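Local coordinates for oxidoreductase, NAD-binding/iron-sulfur cluster-binding protein (Nitratireductor pacificus pht-3B, PDB 6ZXU) that acts as a catabolic reductive dehalogenase, carrying a cobalamin and two [4Fe-4S] clusters in a single chain, at residues Asp173-Glu178 / Ala457-Val462; Gly324-Lys329 / Leu696-Ser701; Arg188-Pro193 / Thr239-Ala244; Asp52-Gln57 / Asp246-Pro251. All blocks are in the same frame, centred on the assembly; numbering follows the deposited sequence.

Interaction 1 of 4, residues Asp173-Glu178 / Ala457-Val462; sequences DMRCAE and AEIAGV
The helical segment bearing M174, R175 and E178 runs roughly antiparallel, at 144°, to the one bearing E458 and V462, with axes 12.3 Å apart at closest approach. Long side chains span this gap, and E458 does most of the bridging. Its CG is anti to the backbone N (chi1 172°) and the chain beyond is extended. R175 of the other helix grips the carboxylate side-on in a salt bridge, NE and NH2 both on OE2. R175 NE lies 2.9 Å from E458 OE2, which it meets on the syn side. R175 NH2 lies 2.6 Å from E458 OE2 and approaches from above the carboxylate plane. OE2 sits close to the guanidinium plane, and the two flat groups are 33° apart. R175 NH2 also bonds to L390 O. E178 brings a second carboxylate to the network; its OE1 position is doubtful, and its OE2 forms a salt bridge with R455. M174 meets E458 tip to tip, with M174 CE 3.4 Å from E458 OE2. The M174 sulfur packs on V462, with M174 SD 3.9 Å from V462 CG2. From helix 74-85, Y80 packs on M174 and V462, and F84 on E178 and E458. The result is a buried salt-bridge network between helices 168-190 and 445-469. The second helix rests through I459 and A460 on the antiparallel sheet whose strand 514-521 includes the cobalamin-binding residues S514, K515 and S516.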
loop_
_atom_site.group_PDB
_atom_site.type_symbol
_atom_site.label_atom_id
_atom_site.label_comp_id
_atom_site.label_asym_id
_atom_site.label_seq_id
_atom_site.Cartn_x
_atom_site.Cartn_y
_atom_site.Cartn_z
ATOM N N ASP A 173 -4.826 10.141 -15.388
ATOM C CA ASP A 173 -6.064 10.802 -14.905
ATOM C C ASP A 173 -6.764 10.048 -13.794
ATOM O O ASP A 173 -7.263 10.647 -12.829
ATOM C CB ASP A 173 -7.053 11.084 -16.057
ATOM C CG ASP A 173 -6.700 12.320 -16.867
ATOM O OD1 ASP A 173 -5.832 13.156 -16.442
ATOM O OD2 ASP A 173 -7.263 12.461 -17.965
ATOM N N MET A 174 -6.899 8.740 -13.954
ATOM C CA MET A 174 -7.509 7.916 -12.875
ATOM C C MET A 174 -6.828 8.125 -11.520
ATOM O O MET A 174 -7.475 8.301 -10.475
ATOM C CB MET A 174 -7.453 6.408 -13.276
ATOM C CG MET A 174 -8.038 5.494 -12.238
ATOM S SD MET A 174 -7.643 3.726 -12.583
ATOM C CE MET A 174 -5.809 3.754 -12.502
ATOM N N ARG A 175 -5.518 8.057 -11.514
ATOM C CA ARG A 175 -4.762 8.266 -10.292
ATOM C C ARG A 175 -4.968 9.695 -9.781
ATOM O O ARG A 175 -5.074 9.887 -8.603
ATOM C CB ARG A 175 -3.295 7.937 -10.575
ATOM C CG ARG A 175 -2.367 8.072 -9.406
ATOM C CD ARG A 175 -2.658 7.172 -8.239
ATOM N NE ARG A 175 -3.079 5.810 -8.672
ATOM C CZ ARG A 175 -2.254 4.874 -9.145
ATOM N NH1 ARG A 175 -0.940 5.137 -9.304
ATOM N NH2 ARG A 175 -2.739 3.660 -9.534
ATOM N N CYS A 176 -5.088 10.692 -10.677
ATOM C CA CYS A 176 -5.353 12.089 -10.273
ATOM C C CYS A 176 -6.718 12.272 -9.642
ATOM O O CYS A 176 -6.842 12.908 -8.603
ATOM C CB CYS A 176 -5.180 13.018 -11.431
ATOM S SG CYS A 176 -3.465 13.243 -11.872
ATOM N N ALA A 177 -7.727 11.612 -10.185
ATOM C CA ALA A 177 -9.050 11.665 -9.603
ATOM C C ALA A 177 -9.077 11.029 -8.258
ATOM O O ALA A 177 -9.684 11.492 -7.344
ATOM C CB ALA A 177 -10.004 10.976 -10.525
ATOM N N GLU A 178 -8.423 9.884 -8.152
ATOM C CA GLU A 178 -8.316 9.185 -6.890
ATOM C C GLU A 178 -7.728 10.064 -5.801
ATOM O O GLU A 178 -8.309 10.218 -4.709
ATOM C CB GLU A 178 -7.374 7.993 -7.085
ATOM C CG GLU A 178 -7.159 7.138 -5.844
ATOM C CD GLU A 178 -5.694 6.640 -5.720
ATOM O OE1 GLU A 178 -5.239 5.772 -6.524
ATOM O OE2 GLU A 178 -4.943 7.125 -4.811
ATOM N N ALA A 457 -6.483 -2.216 -4.435
ATOM C CA ALA A 457 -7.818 -2.509 -4.909
ATOM C C ALA A 457 -8.069 -1.862 -6.230
ATOM O O ALA A 457 -8.636 -2.485 -7.142
ATOM C CB ALA A 457 -8.885 -2.125 -3.924
ATOM N N GLU A 458 -7.615 -0.636 -6.405
ATOM C CA GLU A 458 -7.666 0.035 -7.705
ATOM C C GLU A 458 -6.908 -0.657 -8.793
ATOM O O GLU A 458 -7.409 -0.897 -9.898
ATOM C CB GLU A 458 -7.180 1.482 -7.535
ATOM C CG GLU A 458 -6.977 2.285 -8.813
ATOM C CD GLU A 458 -6.269 3.623 -8.463
ATOM O OE1 GLU A 458 -6.720 4.284 -7.533
ATOM O OE2 GLU A 458 -5.321 4.062 -9.102
ATOM N N ILE A 459 -5.646 -1.008 -8.511
ATOM C CA ILE A 459 -4.777 -1.644 -9.482
ATOM C C ILE A 459 -5.296 -3.026 -9.884
ATOM O O ILE A 459 -5.399 -3.355 -11.074
ATOM C CB ILE A 459 -3.300 -1.755 -8.937
ATOM C CG1 ILE A 459 -2.704 -0.319 -8.838
ATOM C CG2 ILE A 459 -2.469 -2.735 -9.786
ATOM C CD1 ILE A 459 -1.449 -0.304 -8.010
ATOM N N ALA A 460 -5.712 -3.797 -8.900
ATOM C CA ALA A 460 -6.190 -5.128 -9.169
ATOM C C ALA A 460 -7.581 -5.108 -9.800
ATOM O O ALA A 460 -7.889 -6.010 -10.542
ATOM C CB ALA A 460 -6.216 -6.005 -7.894
ATOM N N GLY A 461 -8.389 -4.137 -9.481
ATOM C CA GLY A 461 -9.695 -3.986 -10.113
ATOM C C GLY A 461 -9.543 -3.748 -11.580
ATOM O O GLY A 461 -10.224 -4.348 -12.396
ATOM N N VAL A 462 -8.622 -2.864 -11.943
ATOM C CA VAL A 462 -8.337 -2.561 -13.355
ATOM C C VAL A 462 -7.796 -3.800 -14.057
ATOM O O VAL A 462 -8.211 -4.141 -15.163
ATOM C CB VAL A 462 -7.358 -1.366 -13.469
ATOM C CG1 VAL A 462 -6.819 -1.295 -14.856
ATOM C CG2 VAL A 462 -8.076 -0.087 -13.177
#

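Interaction 2 of 4, residues Gly324-Lys329 / Leu696-Ser701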
loop_
_atom_site.group_PDB
_atom_site.type_symbol
_atom_site.label_atom_id
_atom_site.label_comp_id
_atom_site.label_asym_id
_atom_site.label_seq_id
_atom_site.Cartn_x
_atom_site.Cartn_y
_atom_site.Cartn_z
ATOM N N GLY A 324 -19.316 -10.482 17.880
ATOM C CA GLY A 324 -19.369 -10.478 19.333
ATOM C C GLY A 324 -18.515 -11.510 20.000
ATOM O O GLY A 324 -18.484 -11.544 21.232
ATOM N N ASP A 325 -17.800 -12.357 19.247
ATOM C CA ASP A 325 -16.962 -13.426 19.842
ATOM C C ASP A 325 -15.900 -12.938 20.789
ATOM O O ASP A 325 -15.426 -13.676 21.615
ATOM C CB ASP A 325 -16.242 -14.218 18.736
ATOM C CG ASP A 325 -17.162 -14.871 17.706
ATOM O OD1 ASP A 325 -18.415 -14.768 17.800
ATOM O OD2 ASP A 325 -16.611 -15.556 16.756
ATOM N N LEU A 326 -15.484 -11.663 20.659
ATOM C CA LEU A 326 -14.391 -11.136 21.496
ATOM C C LEU A 326 -14.878 -10.129 22.589
ATOM O O LEU A 326 -14.085 -9.353 23.131
ATOM C CB LEU A 326 -13.364 -10.447 20.611
ATOM C CG LEU A 326 -12.338 -11.262 19.840
ATOM C CD1 LEU A 326 -12.901 -12.324 19.027
ATOM C CD2 LEU A 326 -11.525 -10.396 18.838
ATOM N N GLY A 327 -16.162 -10.094 22.854
ATOM C CA GLY A 327 -16.699 -9.184 23.865
ATOM C C GLY A 327 -17.347 -7.967 23.249
ATOM O O GLY A 327 -17.283 -7.718 22.019
ATOM N N GLU A 328 -17.969 -7.166 24.112
ATOM C CA GLU A 328 -18.785 -6.017 23.657
ATOM C C GLU A 328 -17.931 -4.933 23.130
ATOM O O GLU A 328 -18.275 -4.326 22.104
ATOM C CB GLU A 328 -19.703 -5.449 24.816
ATOM N N LYS A 329 -16.827 -4.625 23.789
ATOM C CA LYS A 329 -16.023 -3.443 23.326
ATOM C C LYS A 329 -15.478 -3.618 21.930
ATOM O O LYS A 329 -15.596 -2.694 21.043
ATOM C CB LYS A 329 -14.885 -3.110 24.278
ATOM C CG LYS A 329 -14.361 -1.694 24.017
ATOM C CD LYS A 329 -13.161 -1.324 24.883
ATOM C CE LYS A 329 -13.477 -0.579 26.214
ATOM N NZ LYS A 329 -12.193 -0.043 26.806
ATOM N N LEU A 696 -19.868 -17.033 18.774
ATOM C CA LEU A 696 -19.035 -18.089 19.294
ATOM C C LEU A 696 -17.929 -17.450 20.139
ATOM O O LEU A 696 -16.857 -17.124 19.625
ATOM C CB LEU A 696 -18.451 -18.961 18.145
ATOM C CG LEU A 696 -17.583 -20.153 18.654
ATOM C CD1 LEU A 696 -18.383 -21.175 19.448
ATOM C CD2 LEU A 696 -16.832 -20.845 17.529
ATOM N N PRO A 697 -18.146 -17.372 21.448
ATOM C CA PRO A 697 -17.128 -16.754 22.323
ATOM C C PRO A 697 -15.773 -17.411 22.139
ATOM O O PRO A 697 -15.690 -18.649 22.058
ATOM C CB PRO A 697 -17.672 -16.965 23.708
ATOM C CG PRO A 697 -19.186 -17.034 23.489
ATOM C CD PRO A 697 -19.366 -17.796 22.212
ATOM N N VAL A 698 -14.725 -16.591 22.018
ATOM C CA VAL A 698 -13.423 -17.163 21.717
ATOM C C VAL A 698 -12.990 -18.072 22.896
ATOM O O VAL A 698 -13.045 -17.678 24.057
ATOM C CB VAL A 698 -12.395 -16.063 21.435
ATOM C CG1 VAL A 698 -11.010 -16.656 21.331
ATOM C CG2 VAL A 698 -12.659 -15.458 20.087
ATOM N N ASP A 699 -12.533 -19.296 22.604
ATOM C CA ASP A 699 -12.160 -20.229 23.662
ATOM C C ASP A 699 -10.687 -20.072 24.012
ATOM O O ASP A 699 -9.854 -20.845 23.562
ATOM C CB ASP A 699 -12.499 -21.650 23.213
ATOM C CG ASP A 699 -12.131 -22.712 24.269
ATOM O OD1 ASP A 699 -11.718 -22.332 25.396
ATOM O OD2 ASP A 699 -12.182 -23.958 23.965
ATOM N N ARG A 700 -10.381 -19.149 24.884
ATOM C CA ARG A 700 -8.974 -18.842 25.129
ATOM C C ARG A 700 -8.307 -19.940 25.884
ATOM O O ARG A 700 -7.178 -20.328 25.545
ATOM C CB ARG A 700 -8.835 -17.504 25.849
ATOM C CG ARG A 700 -7.386 -17.116 25.982
ATOM C CD ARG A 700 -7.188 -15.627 26.048
ATOM N NE ARG A 700 -5.750 -15.367 26.097
ATOM C CZ ARG A 700 -4.978 -15.147 25.056
ATOM N NH1 ARG A 700 -5.483 -15.084 23.834
ATOM N NH2 ARG A 700 -3.699 -14.982 25.266
ATOM N N SER A 701 -8.921 -20.483 26.908
ATOM C CA SER A 701 -8.205 -21.561 27.612
ATOM C C SER A 701 -7.935 -22.736 26.662
ATOM O O SER A 701 -6.855 -23.361 26.700
ATOM C CB SER A 701 -8.956 -21.996 28.857
ATOM O OG SER A 701 -10.197 -22.301 28.376
#
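D325 and L326 meet L696, P697 and V698 in a loop-to-loop contact far from the centre of the chain, where the turn after helix 317-323 receives the strip that leads into helix 700-709. Two hydrogen bonds hold it. The backbone bond V698 N to D325 O is 3.0 Å long. The second runs from L696 N to D325 OD1, 2.9 Å and nearly straight at 172°, but the N-H comes from well above the carboxylate plane. The main partner of this carboxylate is R320, which with R314 forms salt bridges to OD2. R320 also bonds to L696 O, so one arginine ties both sides together. G324 ends helix 317-323 in a Schellman motif and opens a type I beta turn that closes at G327. D325 O, within this turn, also receives a CA-H...O contact from P697 CA at 3.6 Å. The apolar part is small and tight: L326 CD1 is 3.3 Å from V698 CG2, and the two side chains cross at an oblique angle. V698 also packs on F317, a cobalamin-binding residue, and the L326 side chain is about 8 Å from the cobalamin.

Interaction 3 of 4, residues Arg188-Pro193 / Thr239-Ala244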
loop_
_atom_site.group_PDB
_atom_site.type_symbol
_atom_site.label_atom_id
_atom_site.label_comp_id
_atom_site.label_asym_id
_atom_site.label_seq_id
_atom_site.Cartn_x
_atom_site.Cartn_y
_atom_site.Cartn_z
ATOM N N ARG A 188 -12.797 18.186 3.746
ATOM C CA ARG A 188 -14.233 18.191 4.108
ATOM C C ARG A 188 -14.491 17.588 5.479
ATOM O O ARG A 188 -15.279 18.100 6.261
ATOM C CB ARG A 188 -15.063 17.519 3.057
ATOM C CG ARG A 188 -15.222 18.322 1.786
ATOM C CD ARG A 188 -16.285 17.744 0.881
ATOM N NE ARG A 188 -15.998 16.346 0.434
ATOM C CZ ARG A 188 -15.388 15.998 -0.674
ATOM N NH1 ARG A 188 -14.840 16.903 -1.529
ATOM N NH2 ARG A 188 -15.218 14.709 -0.944
ATOM N N TRP A 189 -13.762 16.543 5.837
ATOM C CA TRP A 189 -13.882 15.968 7.175
ATOM C C TRP A 189 -13.276 16.782 8.290
ATOM O O TRP A 189 -13.632 16.624 9.466
ATOM C CB TRP A 189 -13.291 14.560 7.198
ATOM C CG TRP A 189 -14.269 13.507 6.779
ATOM C CD1 TRP A 189 -14.388 12.879 5.547
ATOM C CD2 TRP A 189 -15.317 12.997 7.594
ATOM N NE1 TRP A 189 -15.428 11.979 5.581
ATOM C CE2 TRP A 189 -16.014 12.014 6.822
ATOM C CE3 TRP A 189 -15.732 13.254 8.927
ATOM C CZ2 TRP A 189 -17.126 11.313 7.318
ATOM C CZ3 TRP A 189 -16.862 12.528 9.439
ATOM C CH2 TRP A 189 -17.528 11.575 8.624
ATOM N N MET A 190 -12.331 17.665 7.958
ATOM C CA MET A 190 -11.760 18.621 8.902
ATOM C C MET A 190 -12.682 19.856 9.091
ATOM O O MET A 190 -12.479 20.641 10.015
ATOM C CB MET A 190 -10.391 19.072 8.403
ATOM C CG MET A 190 -9.306 18.067 8.732
ATOM S SD MET A 190 -7.627 18.759 8.494
ATOM C CE MET A 190 -7.638 19.300 6.773
ATOM N N GLY A 191 -13.701 20.002 8.235
ATOM C CA GLY A 191 -14.755 20.991 8.465
ATOM C C GLY A 191 -14.789 22.078 7.405
ATOM O O GLY A 191 -15.535 23.031 7.571
ATOM N N PHE A 192 -14.080 21.920 6.288
ATOM C CA PHE A 192 -13.972 22.955 5.281
ATOM C C PHE A 192 -14.453 22.470 3.978
ATOM O O PHE A 192 -14.093 21.363 3.544
ATOM C CB PHE A 192 -12.486 23.460 5.129
ATOM C CG PHE A 192 -11.887 23.976 6.379
ATOM C CD1 PHE A 192 -11.368 23.107 7.341
ATOM C CD2 PHE A 192 -11.876 25.336 6.653
ATOM C CE1 PHE A 192 -10.888 23.564 8.553
ATOM C CE2 PHE A 192 -11.372 25.790 7.837
ATOM C CZ PHE A 192 -10.852 24.917 8.786
ATOM N N PRO A 193 -15.301 23.229 3.296
ATOM C CA PRO A 193 -15.677 22.865 1.945
ATOM C C PRO A 193 -14.504 22.789 1.005
ATOM O O PRO A 193 -13.546 23.568 1.082
ATOM C CB PRO A 193 -16.612 24.006 1.524
ATOM C CG PRO A 193 -17.239 24.403 2.827
ATOM C CD PRO A 193 -16.120 24.351 3.803
ATOM N N THR A 239 -10.435 25.000 -2.271
ATOM C CA THR A 239 -11.024 25.085 -0.946
ATOM C C THR A 239 -10.929 26.521 -0.396
ATOM O O THR A 239 -10.176 27.353 -0.914
ATOM C CB THR A 239 -10.311 24.088 0.015
ATOM O OG1 THR A 239 -10.902 24.123 1.316
ATOM C CG2 THR A 239 -8.841 24.419 0.181
ATOM N N GLY A 240 -11.709 26.786 0.640
ATOM C CA GLY A 240 -11.613 27.999 1.433
ATOM C C GLY A 240 -10.763 27.794 2.675
ATOM O O GLY A 240 -10.496 28.750 3.401
ATOM N N TYR A 241 -10.301 26.558 2.918
ATOM C CA TYR A 241 -9.224 26.246 3.925
ATOM C C TYR A 241 -7.963 27.027 3.453
ATOM O O TYR A 241 -7.329 26.691 2.440
ATOM C CB TYR A 241 -8.953 24.717 3.900
ATOM C CG TYR A 241 -7.951 24.088 4.871
ATOM C CD1 TYR A 241 -8.123 24.177 6.197
ATOM C CD2 TYR A 241 -6.948 23.284 4.387
ATOM C CE1 TYR A 241 -7.308 23.509 7.081
ATOM C CE2 TYR A 241 -6.066 22.605 5.231
ATOM C CZ TYR A 241 -6.249 22.678 6.574
ATOM O OH TYR A 241 -5.386 21.992 7.443
ATOM N N ALA A 242 -7.601 28.057 4.198
ATOM C CA ALA A 242 -6.508 28.946 3.784
ATOM C C ALA A 242 -5.184 28.268 3.960
ATOM O O ALA A 242 -4.903 27.651 4.999
ATOM C CB ALA A 242 -6.519 30.216 4.594
ATOM N N LEU A 243 -4.370 28.424 2.935
ATOM C CA LEU A 243 -3.076 27.764 2.820
ATOM C C LEU A 243 -2.014 28.775 2.390
ATOM O O LEU A 243 -2.263 29.579 1.507
ATOM C CB LEU A 243 -3.154 26.653 1.745
ATOM C CG LEU A 243 -4.162 25.546 1.916
ATOM C CD1 LEU A 243 -4.381 24.788 0.616
ATOM C CD2 LEU A 243 -3.691 24.627 3.031
ATOM N N ALA A 244 -0.783 28.582 2.892
ATOM C CA ALA A 244 0.389 29.320 2.344
ATOM C C ALA A 244 0.680 28.934 0.888
ATOM O O ALA A 244 0.786 27.722 0.566
ATOM C CB ALA A 244 1.588 29.086 3.232
HETATM O O HOH W 1 -13.764 25.855 2.202
#
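The backbones of F192-P193 and T239-Y241 lie close, with CA atoms 5.9 Å apart both for F192 with Y241 and for P193 with T239. The first segment leaves helix 168-190 at G191 in a Schellman motif. T239 OG1 is anti to its backbone N (chi1 -178°) and works in two ways. It donates to P193 O at 2.7 Å, and it accepts from Y241 N at 3.0 Å, which makes an ST turn. P193 O takes a second bond from a water, whose oxygen is 2.6 Å away. That water accepts from G240 N at 2.7 Å, so it bridges the two segments. The aromatic contact is edge-to-face. Y241 turns its edge to the F192 ring, with Y241 CD1 3.5 Å above the plane and over the ring centre; the planes are 52° apart. At the far end of the tyrosine, M190 CE touches Y241 OH at 3.6 Å. M190 SD sits obliquely to the same ring in a Met-aromatic contact. R106 of helix 103-116 packs on both F192 and Y241. The ST turn and the tilted edge-to-face pair lie at one edge of an antiparallel sheet, where strand 232-239 ends beside the start of its neighbour 194-198.

Interaction 4 of 4, residues Asp52-Gln57 / Asp246-Pro251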
loop_
_atom_site.group_PDB
_atom_site.type_symbol
_atom_site.label_atom_id
_atom_site.label_comp_id
_atom_site.label_asym_id
_atom_site.label_seq_id
_atom_site.Cartn_x
_atom_site.Cartn_y
_atom_site.Cartn_z
ATOM N N ASP A 52 7.928 35.652 -8.339
ATOM C CA ASP A 52 6.664 35.864 -7.614
ATOM C C ASP A 52 5.427 35.667 -8.470
ATOM O O ASP A 52 4.370 35.276 -7.927
ATOM C CB ASP A 52 6.648 37.268 -6.960
ATOM C CG ASP A 52 7.476 37.342 -5.623
ATOM O OD1 ASP A 52 8.116 36.324 -5.223
ATOM O OD2 ASP A 52 7.512 38.451 -4.947
ATOM N N ASP A 53 5.498 35.958 -9.767
ATOM C CA ASP A 53 4.314 35.940 -10.628
ATOM C C ASP A 53 4.750 35.715 -12.052
ATOM O O ASP A 53 5.867 36.013 -12.447
ATOM C CB ASP A 53 3.524 37.271 -10.668
ATOM C CG ASP A 53 2.815 37.609 -9.374
ATOM O OD1 ASP A 53 3.525 38.158 -8.443
ATOM O OD2 ASP A 53 1.517 37.401 -9.307
ATOM N N VAL A 54 3.833 35.181 -12.840
ATOM C CA VAL A 54 4.086 35.071 -14.282
ATOM C C VAL A 54 2.815 35.442 -14.993
ATOM O O VAL A 54 1.750 35.405 -14.409
ATOM C CB VAL A 54 4.546 33.658 -14.764
ATOM C CG1 VAL A 54 5.949 33.365 -14.228
ATOM C CG2 VAL A 54 3.566 32.544 -14.371
ATOM N N VAL A 55 2.943 35.746 -16.261
ATOM C CA VAL A 55 1.784 36.076 -17.106
ATOM C C VAL A 55 1.141 34.787 -17.604
ATOM O O VAL A 55 1.807 33.929 -18.156
ATOM C CB VAL A 55 2.193 36.959 -18.302
ATOM C CG1 VAL A 55 0.982 37.458 -19.056
ATOM C CG2 VAL A 55 2.980 38.175 -17.781
ATOM N N ALA A 56 -0.172 34.673 -17.366
ATOM C CA ALA A 56 -0.940 33.521 -17.775
ATOM C C ALA A 56 -0.887 33.418 -19.280
ATOM O O ALA A 56 -0.742 34.400 -19.957
ATOM C CB ALA A 56 -2.387 33.615 -17.289
ATOM N N GLN A 57 -0.895 32.199 -19.808
ATOM C CA GLN A 57 -0.956 31.994 -21.248
ATOM C C GLN A 57 -1.636 30.672 -21.572
ATOM O O GLN A 57 -1.757 29.818 -20.752
ATOM C CB GLN A 57 0.410 32.009 -21.868
ATOM C CG GLN A 57 1.379 31.096 -21.167
ATOM C CD GLN A 57 2.781 31.126 -21.787
ATOM O OE1 GLN A 57 2.939 31.369 -22.988
ATOM N NE2 GLN A 57 3.791 30.837 -20.980
ATOM N N ASP A 246 2.695 28.990 -3.057
ATOM C CA ASP A 246 4.016 28.819 -3.632
ATOM C C ASP A 246 4.211 29.816 -4.728
ATOM O O ASP A 246 3.333 30.586 -5.003
ATOM C CB ASP A 246 4.161 27.374 -4.172
ATOM C CG ASP A 246 4.188 26.323 -3.008
ATOM O OD1 ASP A 246 5.085 26.362 -2.173
ATOM O OD2 ASP A 246 3.295 25.434 -2.890
ATOM N N ARG A 247 5.373 29.799 -5.346
ATOM C CA ARG A 247 5.691 30.731 -6.407
ATOM C C ARG A 247 5.905 30.036 -7.692
ATOM O O ARG A 247 6.470 28.961 -7.721
ATOM C CB ARG A 247 6.944 31.532 -5.955
ATOM C CG ARG A 247 6.706 32.231 -4.640
ATOM C CD ARG A 247 7.924 32.753 -3.912
ATOM N NE ARG A 247 8.642 33.688 -4.727
ATOM C CZ ARG A 247 9.912 33.566 -5.068
ATOM N NH1 ARG A 247 10.643 32.513 -4.671
ATOM N NH2 ARG A 247 10.477 34.537 -5.810
ATOM N N PRO A 248 5.504 30.644 -8.815
ATOM C CA PRO A 248 5.788 30.037 -10.085
ATOM C C PRO A 248 7.272 29.878 -10.459
ATOM O O PRO A 248 8.163 30.492 -9.870
ATOM C CB PRO A 248 5.111 30.981 -11.076
ATOM C CG PRO A 248 5.023 32.278 -10.307
ATOM C CD PRO A 248 4.736 31.878 -8.922
ATOM N N LEU A 249 7.520 29.047 -11.444
ATOM C CA LEU A 249 8.859 28.806 -11.892
ATOM C C LEU A 249 9.302 30.008 -12.723
ATOM O O LEU A 249 8.500 30.598 -13.459
ATOM C CB LEU A 249 8.936 27.521 -12.742
ATOM C CG LEU A 249 8.599 26.202 -12.056
ATOM C CD1 LEU A 249 8.340 25.130 -13.113
ATOM C CD2 LEU A 249 9.710 25.783 -11.136
ATOM N N ALA A 250 10.589 30.329 -12.661
ATOM C CA ALA A 250 11.121 31.314 -13.554
ATOM C C ALA A 250 10.758 30.953 -14.996
ATOM O O ALA A 250 11.019 29.853 -15.445
ATOM C CB ALA A 250 12.644 31.433 -13.403
ATOM N N PRO A 251 10.226 31.906 -15.764
ATOM C CA PRO A 251 9.577 31.457 -16.989
ATOM C C PRO A 251 10.501 31.155 -18.129
ATOM O O PRO A 251 10.060 30.512 -19.072
ATOM C CB PRO A 251 8.640 32.623 -17.328
ATOM C CG PRO A 251 9.154 33.781 -16.594
ATOM C CD PRO A 251 9.806 33.264 -15.369
#
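R247 and D52 form a salt bridge in which two arginine nitrogens share a single carboxylate oxygen. R247 NE is 2.7 Å from D52 OD1, with an N-H...O angle of 146°, and meets that oxygen nearly along its C-O axis. R247 NH2 adds a weak bond to D52 OD1 at 3.0 Å. The carboxylate stands almost perpendicular to the guanidinium, with planes 86° apart. The arginine chain is extended at chi2 and bends at chi3 (59°), which brings NE round to the aspartate. This is a loop-to-loop contact at the surface, with two irregular segments side by side and their touching parts heading in broadly the same direction. Backbone bonds of P248 with V51 and of A250 with A49, residues just before D52, join the same two loops, and R247 O accepts a bond from R50. Residues of both segments, among them D52, V54 and P251, touch a crystal neighbour, so the lattice may affect their exact placement. Inward from the salt bridge, P248 is the centre of the packing. Its ring atom CD lies 3.6 Å from D52 O, and P248 CG lies 3.7 Å from D53 CA. V54 slides past P248 and P251, and also packs on V211 of helix 206-212. The L249 side chain leaves its backbone away from the 52-57 segment and packs on P226 and L255. The two methyls of V54 divide the work: V54 CG2 is 4.0 Å from P248 CB, while V54 CG1 is 4.0 Å from P251 CG and 3.8 Å from L249 O.

Interactions 1 and 3 share helix 168-190: interaction 1 uses its N-terminal half, and interaction 3 its C-terminal end. Their centres are 25 Å apart. Interactions 3 and 4 adjoin in the sequence, because 239-244 runs on to 246-251 after strand 232-239; their centres are 24 Å apart. Both lie away from the annotated sites. Interaction 2 is across the chain's centre from interaction 4, with centres about 62 Å apart, and is the closest to the cofactors. Along the chain, interaction 4 opens first and crosses interaction 1; both span interaction 3. The segments of interactions 1 and 2 alternate. Interaction 1 joins the part containing sheet 121-126/142-149/232-239/194-198 to the part containing sheet 394-399/422-429/514-521/474-477.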